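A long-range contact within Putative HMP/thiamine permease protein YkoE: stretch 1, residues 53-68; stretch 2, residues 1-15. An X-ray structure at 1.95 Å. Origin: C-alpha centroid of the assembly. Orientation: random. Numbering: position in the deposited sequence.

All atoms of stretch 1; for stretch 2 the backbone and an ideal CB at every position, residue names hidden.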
# COMPACT_ATOMS: atom_id res chain seq x y z
N ILE A 53 2.20 -0.83 4.66
CA ILE A 53 3.36 -0.57 5.51
C ILE A 53 2.96 0.26 6.73
O ILE A 53 3.19 -0.14 7.86
CB ILE A 53 4.49 0.15 4.71
CG1 ILE A 53 5.05 -0.80 3.63
CG2 ILE A 53 5.59 0.68 5.67
CD1 ILE A 53 6.07 -0.18 2.68
N ALA A 54 2.31 1.40 6.49
CA ALA A 54 1.93 2.29 7.58
C ALA A 54 0.98 1.61 8.56
O ALA A 54 1.14 1.76 9.76
CB ALA A 54 1.29 3.56 7.04
N ALA A 55 -0.00 0.86 8.04
CA ALA A 55 -0.98 0.21 8.91
C ALA A 55 -0.33 -0.91 9.73
O ALA A 55 -0.51 -1.00 10.94
CB ALA A 55 -2.15 -0.36 8.10
N TYR A 56 0.43 -1.75 9.05
CA TYR A 56 1.09 -2.89 9.70
C TYR A 56 2.11 -2.41 10.75
O TYR A 56 2.24 -3.01 11.81
CB TYR A 56 1.73 -3.77 8.63
CG TYR A 56 2.48 -5.00 9.10
CD1 TYR A 56 1.82 -6.08 9.69
CD2 TYR A 56 3.84 -5.10 8.92
CE1 TYR A 56 2.52 -7.21 10.11
CE2 TYR A 56 4.55 -6.22 9.32
CZ TYR A 56 3.89 -7.26 9.92
OH TYR A 56 4.62 -8.35 10.30
N MET A 57 2.79 -1.30 10.47
CA MET A 57 3.78 -0.76 11.41
C MET A 57 3.13 -0.08 12.60
O MET A 57 3.53 -0.31 13.73
CB MET A 57 4.70 0.25 10.73
CG MET A 57 5.76 -0.33 9.80
SD MET A 57 6.84 1.01 9.21
CE MET A 57 6.52 2.24 10.49
N ILE A 58 2.13 0.75 12.34
CA ILE A 58 1.62 1.67 13.35
C ILE A 58 0.37 1.13 14.03
O ILE A 58 0.19 1.29 15.24
CB ILE A 58 1.33 3.05 12.73
CG1 ILE A 58 2.64 3.68 12.25
CG2 ILE A 58 0.60 3.95 13.73
CD1 ILE A 58 2.46 4.94 11.43
N ARG A 59 -0.49 0.49 13.24
CA ARG A 59 -1.64 -0.27 13.74
C ARG A 59 -2.66 0.62 14.45
O ARG A 59 -3.21 0.25 15.47
CB ARG A 59 -1.15 -1.40 14.66
CG ARG A 59 -0.19 -2.35 13.94
CD ARG A 59 0.12 -3.65 14.68
NE ARG A 59 0.92 -4.51 13.81
CZ ARG A 59 1.35 -5.73 14.12
NH1 ARG A 59 1.08 -6.26 15.30
NH2 ARG A 59 2.07 -6.40 13.23
N LYS A 60 -2.91 1.80 13.88
CA LYS A 60 -3.91 2.70 14.41
C LYS A 60 -4.79 3.21 13.25
O LYS A 60 -4.36 3.19 12.10
CB LYS A 60 -3.25 3.86 15.16
CG LYS A 60 -2.43 3.39 16.36
CD LYS A 60 -1.86 4.52 17.18
CE LYS A 60 -1.14 3.96 18.43
NZ LYS A 60 -0.41 5.01 19.17
N PRO A 61 -6.02 3.62 13.56
CA PRO A 61 -6.98 3.97 12.51
C PRO A 61 -6.49 5.14 11.67
O PRO A 61 -5.92 6.09 12.20
CB PRO A 61 -8.24 4.33 13.29
CG PRO A 61 -8.08 3.65 14.64
CD PRO A 61 -6.61 3.70 14.91
N GLY A 62 -6.70 5.05 10.37
CA GLY A 62 -6.32 6.12 9.47
C GLY A 62 -4.95 5.99 8.85
O GLY A 62 -4.60 6.75 7.95
N ALA A 63 -4.15 5.03 9.32
CA ALA A 63 -2.79 4.87 8.80
C ALA A 63 -2.76 4.59 7.30
O ALA A 63 -1.99 5.20 6.56
CB ALA A 63 -2.04 3.75 9.55
N ALA A 64 -3.60 3.66 6.87
CA ALA A 64 -3.60 3.21 5.48
C ALA A 64 -4.05 4.36 4.59
O ALA A 64 -3.52 4.55 3.51
CB ALA A 64 -4.51 2.01 5.29
N LEU A 65 -5.04 5.12 5.06
CA LEU A 65 -5.63 6.18 4.26
C LEU A 65 -4.68 7.37 4.14
O LEU A 65 -4.40 7.83 3.04
CB LEU A 65 -6.96 6.64 4.86
CG LEU A 65 -7.57 7.91 4.25
CD1 LEU A 65 -7.78 7.71 2.75
CD2 LEU A 65 -8.89 8.25 4.95
N VAL A 66 -4.20 7.86 5.28
CA VAL A 66 -3.40 9.07 5.30
C VAL A 66 -2.03 8.88 4.68
O VAL A 66 -1.57 9.72 3.92
CB VAL A 66 -3.23 9.63 6.72
CG1 VAL A 66 -2.37 10.89 6.68
CG2 VAL A 66 -4.60 9.94 7.33
N SER A 67 -1.37 7.76 4.98
CA SER A 67 -0.07 7.50 4.38
C SER A 67 -0.13 7.52 2.84
O SER A 67 0.75 8.07 2.19
CB SER A 67 0.48 6.16 4.88
OG SER A 67 -0.34 5.09 4.44
N GLU A 68 -1.16 6.92 2.25
CA GLU A 68 -1.31 6.86 0.80
C GLU A 68 -1.59 8.26 0.22
O GLU A 68 -1.10 8.60 -0.86
CB GLU A 68 -2.43 5.88 0.42
CG GLU A 68 -2.67 5.66 -1.10
CD GLU A 68 -1.60 4.82 -1.80
OE1 GLU A 68 -0.59 4.44 -1.17
OE2 GLU A 68 -1.76 4.57 -3.01
N UNK A 1 -4.58 6.04 20.13
CA UNK A 1 -4.26 7.47 20.04
C UNK A 1 -2.87 7.69 19.43
O UNK A 1 -1.87 7.23 19.97
CB UNK A 1 -4.33 8.12 21.42
N UNK A 2 -2.83 8.37 18.28
CA UNK A 2 -1.57 8.63 17.58
C UNK A 2 -0.57 9.45 18.40
O UNK A 2 -0.93 10.37 19.11
CB UNK A 2 -1.86 9.36 16.27
N UNK A 3 0.71 9.11 18.24
CA UNK A 3 1.80 9.88 18.82
C UNK A 3 2.46 10.71 17.73
O UNK A 3 2.40 10.35 16.56
CB UNK A 3 2.82 8.96 19.50
N UNK A 4 3.10 11.80 18.14
CA UNK A 4 3.79 12.69 17.22
C UNK A 4 4.76 11.91 16.37
O UNK A 4 4.74 12.00 15.14
CB UNK A 4 4.52 13.80 17.98
N UNK A 5 5.58 11.09 17.03
CA UNK A 5 6.58 10.28 16.33
C UNK A 5 5.95 9.36 15.28
O UNK A 5 6.56 9.11 14.25
CB UNK A 5 7.37 9.44 17.34
N UNK A 6 4.74 8.87 15.53
CA UNK A 6 4.08 7.99 14.56
C UNK A 6 3.62 8.78 13.34
O UNK A 6 3.77 8.34 12.20
CB UNK A 6 2.89 7.28 15.20
N UNK A 7 3.06 9.96 13.59
CA UNK A 7 2.66 10.84 12.50
C UNK A 7 3.91 11.16 11.67
O UNK A 7 3.89 11.05 10.44
CB UNK A 7 2.00 12.11 13.03
N UNK A 8 5.00 11.48 12.34
CA UNK A 8 6.26 11.78 11.67
C UNK A 8 6.84 10.61 10.88
O UNK A 8 7.25 10.80 9.73
CB UNK A 8 7.29 12.24 12.71
N UNK A 9 6.90 9.42 11.47
CA UNK A 9 7.45 8.26 10.76
C UNK A 9 6.58 7.87 9.56
O UNK A 9 7.09 7.43 8.52
CB UNK A 9 7.58 7.07 11.71
N UNK A 10 5.28 8.04 9.72
CA UNK A 10 4.36 7.74 8.63
C UNK A 10 4.66 8.65 7.44
O UNK A 10 4.66 8.21 6.30
CB UNK A 10 2.91 7.90 9.08
N UNK A 11 4.94 9.92 7.72
CA UNK A 11 5.26 10.88 6.68
C UNK A 11 6.56 10.55 5.95
O UNK A 11 6.63 10.64 4.73
CB UNK A 11 5.35 12.28 7.28
N UNK A 12 7.60 10.18 6.70
CA UNK A 12 8.87 9.87 6.05
C UNK A 12 8.70 8.68 5.11
O UNK A 12 9.21 8.70 3.99
CB UNK A 12 9.95 9.58 7.09
N UNK A 13 7.97 7.65 5.54
CA UNK A 13 7.71 6.49 4.69
C UNK A 13 6.93 6.88 3.43
O UNK A 13 7.23 6.39 2.34
CB UNK A 13 6.94 5.43 5.47
N UNK A 14 5.95 7.76 3.58
CA UNK A 14 5.13 8.22 2.45
C UNK A 14 5.97 8.94 1.42
O UNK A 14 5.80 8.75 0.20
CB UNK A 14 4.01 9.14 2.94
N UNK A 15 6.87 9.77 1.92
CA UNK A 15 7.76 10.57 1.09
C UNK A 15 8.73 9.69 0.32
O UNK A 15 8.91 9.87 -0.88
CB UNK A 15 8.53 11.58 1.95

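Position 1 lies at the chain start with its CB pointing away from stretch 1, so small or polar residues would do. It is Ser1, whose backbone contributes most: Lys60 NZ donates a hydrogen bond to Ser1 O at 2.8 Å.

At position 2 the CB points sideways, 4.9 Å from Lys60 CD, beside a groove bounded by Ile58, Lys60 and Ala63, with the carbonyl of Pro61 at its border. A long, flat side chain with a donor would suit it, though an aliphatic one could fill part of the space. Trp2 does both jobs. Its NE1 donates to Pro61 O at 3.0 Å, near the ring plane, while Ile58 CG2 lies over one face, 4.2 Å from the centroid of the six-membered ring. Lys60 CD is over that same face.

Position 3 precedes the helix, with its CB sideways and mostly open space beyond; many polar residues fit. Lys3 occupies this N-cap position, and its backbone N donates to the side chain of residue 6.

Positions 4 and 5 have nothing of stretch 1 near their CB atoms and ask for little; they are Val4 and Lys5.

At position 6 the CB points toward stretch 1, 4.3 Å from Ile58 CG2, and the ammonium of Lys60 is within reach of a longer chain. An acid is the natural choice, with glutamine a neutral alternative. Glu6 makes a salt bridge, Lys60 NZ to Glu6 OE1 at 2.9 Å, and a water links Glu6 OE2 to Ile58 O.

Positions 7 and 8 do not meet stretch 1 and are Ile7 and Val8.

Position 9 points toward stretch 1, with Met57 CE 5.1 Å from its CB, so an aliphatic residue is expected. Ile9 does so, and its CD1 comes 3.0 Å from Met57 CE, closer than apolar carbons normally pack.

Position 10 faces a hollow lined by Ala54, Ala63, Val66 and Ser67, where small alanines leave room for a long, flexible apolar chain; leucine is also plausible. Met10 enters it as a knob, its CE 3.6 Å from Val66 CG1.

Positions 11 and 12 make no contact with stretch 1. Ser11 OG bonds back to Ile7 O, a common habit of helical serine; Val12 follows.

The CB of position 13 is 4.9 Å from Ile53 CG2, favouring a branched aliphatic. Ile13 places its CG2 3.9 Å from Ile53 CG2.

At position 14 the CB lies just 3.5 Å from Ser67 O, where a small residue, preferably a donor, suits the close backbones. Ser14 brings OG to 2.9 Å from Ser67 O.

Position 15 is out of reach and is Ile15.

Stretch 2 (1-15) SWKVKEIVIMSVISI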
# COMPACT_ATOMS: atom_id res chain seq x y z
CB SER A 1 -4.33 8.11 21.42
OG SER A 1 -4.00 9.49 21.36
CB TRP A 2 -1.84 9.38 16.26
CG TRP A 2 -2.40 8.52 15.18
CD1 TRP A 2 -3.66 8.02 15.09
CD2 TRP A 2 -1.71 8.09 14.00
NE1 TRP A 2 -3.79 7.28 13.93
CE2 TRP A 2 -2.61 7.31 13.25
CE3 TRP A 2 -0.40 8.28 13.51
CZ2 TRP A 2 -2.26 6.73 12.02
CZ3 TRP A 2 -0.05 7.70 12.29
CH2 TRP A 2 -0.98 6.93 11.56
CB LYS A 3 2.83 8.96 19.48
CG LYS A 3 2.26 7.98 20.49
CD LYS A 3 3.34 7.09 21.07
CE LYS A 3 2.81 6.24 22.22
NZ LYS A 3 3.64 5.02 22.42
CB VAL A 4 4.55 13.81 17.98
CG1 VAL A 4 5.46 14.57 17.03
CG2 VAL A 4 3.57 14.73 18.67
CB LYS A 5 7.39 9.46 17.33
CG LYS A 5 6.59 8.45 18.15
CD LYS A 5 7.48 7.78 19.20
CE LYS A 5 6.74 6.72 19.98
NZ LYS A 5 7.57 6.15 21.11
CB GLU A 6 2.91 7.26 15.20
CG GLU A 6 3.34 6.21 16.25
CD GLU A 6 2.19 5.77 17.14
OE1 GLU A 6 1.24 6.56 17.32
OE2 GLU A 6 2.23 4.64 17.65
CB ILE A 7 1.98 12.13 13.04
CG1 ILE A 7 0.63 11.78 13.70
CG2 ILE A 7 1.74 13.13 11.92
CD1 ILE A 7 0.00 12.93 14.49
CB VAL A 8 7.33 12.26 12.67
CG1 VAL A 8 8.66 12.46 11.96
CG2 VAL A 8 6.89 13.55 13.35
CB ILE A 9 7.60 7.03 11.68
CG1 ILE A 9 8.14 5.85 10.87
CG2 ILE A 9 6.27 6.62 12.26
CD1 ILE A 9 8.10 4.55 11.61
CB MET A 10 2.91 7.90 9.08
CG MET A 10 1.94 7.61 7.94
SD MET A 10 0.21 7.88 8.28
CE MET A 10 0.19 9.57 8.88
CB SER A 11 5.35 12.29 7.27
OG SER A 11 4.09 12.70 7.77
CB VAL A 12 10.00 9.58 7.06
CG1 VAL A 12 10.11 10.73 8.06
CG2 VAL A 12 9.78 8.27 7.77
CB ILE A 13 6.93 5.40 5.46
CG1 ILE A 13 7.78 4.85 6.60
CG2 ILE A 13 6.51 4.28 4.52
CD1 ILE A 13 9.05 4.15 6.14
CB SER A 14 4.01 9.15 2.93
OG SER A 14 3.11 8.46 3.76
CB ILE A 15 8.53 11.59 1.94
CG1 ILE A 15 7.57 12.63 2.51
CG2 ILE A 15 9.61 12.26 1.11
CD1 ILE A 15 8.17 13.51 3.57
O HOH W 1 0.86 3.56 21.05
O HOH W 2 2.19 1.95 16.81
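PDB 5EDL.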